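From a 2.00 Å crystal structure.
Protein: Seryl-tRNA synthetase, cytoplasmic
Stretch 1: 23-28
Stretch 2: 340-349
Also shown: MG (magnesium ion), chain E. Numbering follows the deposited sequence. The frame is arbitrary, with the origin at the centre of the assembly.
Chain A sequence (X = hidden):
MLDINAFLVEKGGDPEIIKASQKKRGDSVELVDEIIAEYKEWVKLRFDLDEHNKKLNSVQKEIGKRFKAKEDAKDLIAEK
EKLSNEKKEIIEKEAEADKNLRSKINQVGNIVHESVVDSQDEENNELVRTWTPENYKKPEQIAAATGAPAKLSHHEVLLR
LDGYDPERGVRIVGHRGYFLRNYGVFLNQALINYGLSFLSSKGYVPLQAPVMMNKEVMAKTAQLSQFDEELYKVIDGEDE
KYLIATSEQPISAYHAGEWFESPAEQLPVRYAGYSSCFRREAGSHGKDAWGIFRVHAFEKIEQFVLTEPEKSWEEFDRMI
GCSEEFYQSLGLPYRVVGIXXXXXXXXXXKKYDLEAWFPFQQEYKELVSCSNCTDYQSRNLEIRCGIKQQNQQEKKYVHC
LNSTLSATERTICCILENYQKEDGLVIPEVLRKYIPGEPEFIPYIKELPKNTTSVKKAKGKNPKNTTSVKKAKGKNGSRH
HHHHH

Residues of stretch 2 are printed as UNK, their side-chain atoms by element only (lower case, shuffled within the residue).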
# COMPACT_ATOMS: atom_id res chain seq x y z
N LYS A 23 14.87 34.37 3.85
CA LYS A 23 15.74 34.54 5.00
C LYS A 23 15.16 33.85 6.22
O LYS A 23 15.85 33.11 6.92
CB LYS A 23 15.95 36.03 5.27
CG LYS A 23 17.27 36.39 5.93
CD LYS A 23 17.56 37.87 5.70
CE LYS A 23 17.34 38.22 4.23
NZ LYS A 23 17.51 39.67 3.93
N LYS A 24 13.87 34.09 6.47
CA LYS A 24 13.17 33.42 7.57
C LYS A 24 13.23 31.90 7.44
O LYS A 24 13.32 31.19 8.44
CB LYS A 24 11.70 33.85 7.61
CG LYS A 24 11.49 35.31 7.93
CD LYS A 24 10.02 35.58 8.15
CE LYS A 24 9.74 37.06 8.23
NZ LYS A 24 8.26 37.26 8.23
N ARG A 25 13.19 31.41 6.21
CA ARG A 25 13.18 29.98 5.93
C ARG A 25 14.56 29.38 6.14
O ARG A 25 14.70 28.16 6.29
CB ARG A 25 12.73 29.72 4.48
CG ARG A 25 11.21 29.76 4.28
CD ARG A 25 10.80 29.39 2.83
NE ARG A 25 9.34 29.38 2.74
CZ ARG A 25 8.59 28.38 3.17
NH1 ARG A 25 9.17 27.29 3.69
NH2 ARG A 25 7.28 28.46 3.10
N GLY A 26 15.58 30.23 6.14
CA GLY A 26 16.96 29.76 6.13
C GLY A 26 17.34 29.26 4.75
O GLY A 26 18.24 28.43 4.61
N ASP A 27 16.65 29.76 3.73
CA ASP A 27 16.92 29.36 2.34
C ASP A 27 17.57 30.48 1.54
O ASP A 27 17.69 31.61 2.01
CB ASP A 27 15.64 28.89 1.64
CG ASP A 27 15.07 27.62 2.25
OD1 ASP A 27 15.77 26.95 3.04
OD2 ASP A 27 13.91 27.28 1.92
N SER A 28 17.96 30.17 0.31
CA SER A 28 18.72 31.12 -0.52
C SER A 28 17.98 32.42 -0.85
O SER A 28 16.90 32.40 -1.46
CB SER A 28 19.17 30.45 -1.81
OG SER A 28 19.93 31.35 -2.59
N UNK A 340 8.20 27.18 13.83
CA UNK A 340 9.09 28.27 13.42
C UNK A 340 9.34 28.27 11.92
O UNK A 340 9.28 27.21 11.28
c UNK A 340 10.28 28.49 15.65
c UNK A 340 10.46 28.22 14.16
c UNK A 340 11.15 26.87 13.91
N UNK A 341 9.64 29.44 11.37
CA UNK A 341 9.82 29.59 9.92
C UNK A 341 10.82 28.60 9.33
O UNK A 341 10.63 28.12 8.22
o UNK A 341 11.37 31.41 10.32
c UNK A 341 10.23 31.01 9.57
N UNK A 342 11.88 28.30 10.07
CA UNK A 342 12.95 27.47 9.56
C UNK A 342 12.61 26.00 9.42
O UNK A 342 13.39 25.23 8.86
N UNK A 343 11.44 25.62 9.92
CA UNK A 343 10.97 24.24 9.88
C UNK A 343 9.74 24.04 8.99
O UNK A 343 9.11 22.98 9.02
c UNK A 343 10.63 23.77 11.30
o UNK A 343 12.11 21.34 11.99
o UNK A 343 13.87 22.60 11.61
c UNK A 343 11.84 23.69 12.21
c UNK A 343 12.67 22.46 11.92
N UNK A 344 9.38 25.05 8.21
CA UNK A 344 8.26 24.92 7.27
C UNK A 344 8.74 24.31 5.96
O UNK A 344 9.79 24.70 5.44
c UNK A 344 5.96 26.21 8.83
c UNK A 344 6.47 28.39 7.68
c UNK A 344 7.03 27.05 8.15
c UNK A 344 7.63 26.29 6.97
N UNK A 345 7.99 23.36 5.42
CA UNK A 345 8.27 22.89 4.06
C UNK A 345 7.90 23.98 3.05
O UNK A 345 7.21 24.94 3.42
o UNK A 345 5.56 22.76 3.18
c UNK A 345 7.55 21.55 3.76
n UNK A 345 5.31 20.62 3.76
c UNK A 345 6.04 21.70 3.55
N UNK A 346 8.34 23.84 1.80
CA UNK A 346 8.16 24.87 0.79
C UNK A 346 6.71 25.33 0.61
O UNK A 346 6.46 26.50 0.36
c UNK A 346 10.18 24.23 -0.62
o UNK A 346 10.89 24.63 0.30
c UNK A 346 8.68 24.41 -0.58
n UNK A 346 10.67 23.63 -1.70
N UNK A 347 5.77 24.40 0.69
CA UNK A 347 4.38 24.74 0.37
C UNK A 347 3.69 25.55 1.47
O UNK A 347 2.79 26.33 1.18
c UNK A 347 3.57 23.47 0.00
N UNK A 348 4.12 25.37 2.71
CA UNK A 348 3.40 25.94 3.85
C UNK A 348 3.73 27.41 4.08
O UNK A 348 4.90 27.77 4.20
c UNK A 348 3.69 25.13 5.12
N UNK A 349 2.70 28.25 4.13
CA UNK A 349 2.86 29.64 4.56
C UNK A 349 2.77 29.72 6.08
O UNK A 349 3.32 30.64 6.69
c UNK A 349 1.82 30.54 3.91
MG MG E . 12.02 24.65 4.76
O HOH W 1 11.90 26.79 6.06
O HOH W 2 11.63 25.97 2.62
O HOH W 3 15.99 25.84 6.66
O HOH W 4 14.37 24.56 4.15
O HOH W 5 12.09 22.38 3.59

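Position 340 carries three side-chain carbons, one bearing the other two, a fork at CB. It touches nothing on stretch 1 and is buried, as suits an aliphatic residue: V340. Position 341 has one carbon and one oxygen, and its CB points toward stretch 1. The oxygen lies 2.7 Å from K24 O, so this is S341, whose OG donates a hydrogen bond to that carbonyl near the end of the helix, where backbone acceptors begin to lack amide partners.

At 342 there are no side-chain atoms, which makes it G342. Here the backbones come closest, with CA of G342 4.4 Å from CA of R25 and 3.8 Å from R25 O; an ideal CB would sit 4.2 Å from K24 O, so the geometry alone does not exclude a small side chain. Position 343 has three carbons in a chain, the third carrying two oxygens: a carboxylate, E343. Its CB points away and it makes no contact with stretch 1, in keeping with a charged group left partly exposed.

Position 344 shows four carbons forked at the second, the pattern of L344. Its CB approaches R25 NH1 to 3.8 Å, while the backbone O binds the magnesium ion at 2.3 Å. Position 345 has two carbons, the second bearing one oxygen and one nitrogen: an amide, N345. Its side chain turns back on its own loop, where OD1 accepts a hydrogen bond from the backbone N of 348 at 3.0 Å and supports the type I turn from 345 to 348. Position 346 has the same atoms and is N346; its OD1 accepts a hydrogen bond from water 2 at 2.8 Å.

Positions 347, 348 and 349 each have a single carbon and are A347, A348 and A349. None uses its methyl to touch stretch 1; A348 contributes its carbonyl instead.

The contact depends largely on R25. Its CB points away, but its extended side chain brings the guanidinium to the loop, where NH1 donates to N345 O at 3.1 Å and NH2 donates a weak bond to A348 O at 2.7 Å. The turn thus presents carbonyls to a cationic group. Water extends the join: water 1 donates to R25 O and S341 O, while water 2 accepts from R25 NH1 and donates to D27 OD2 and N346 OD1. Both waters also ligate magnesium, so the ion, held directly by L344 O, reaches stretch 1 through its hydration shell.

Stretch 2 (340-349) VSGELNNAAA
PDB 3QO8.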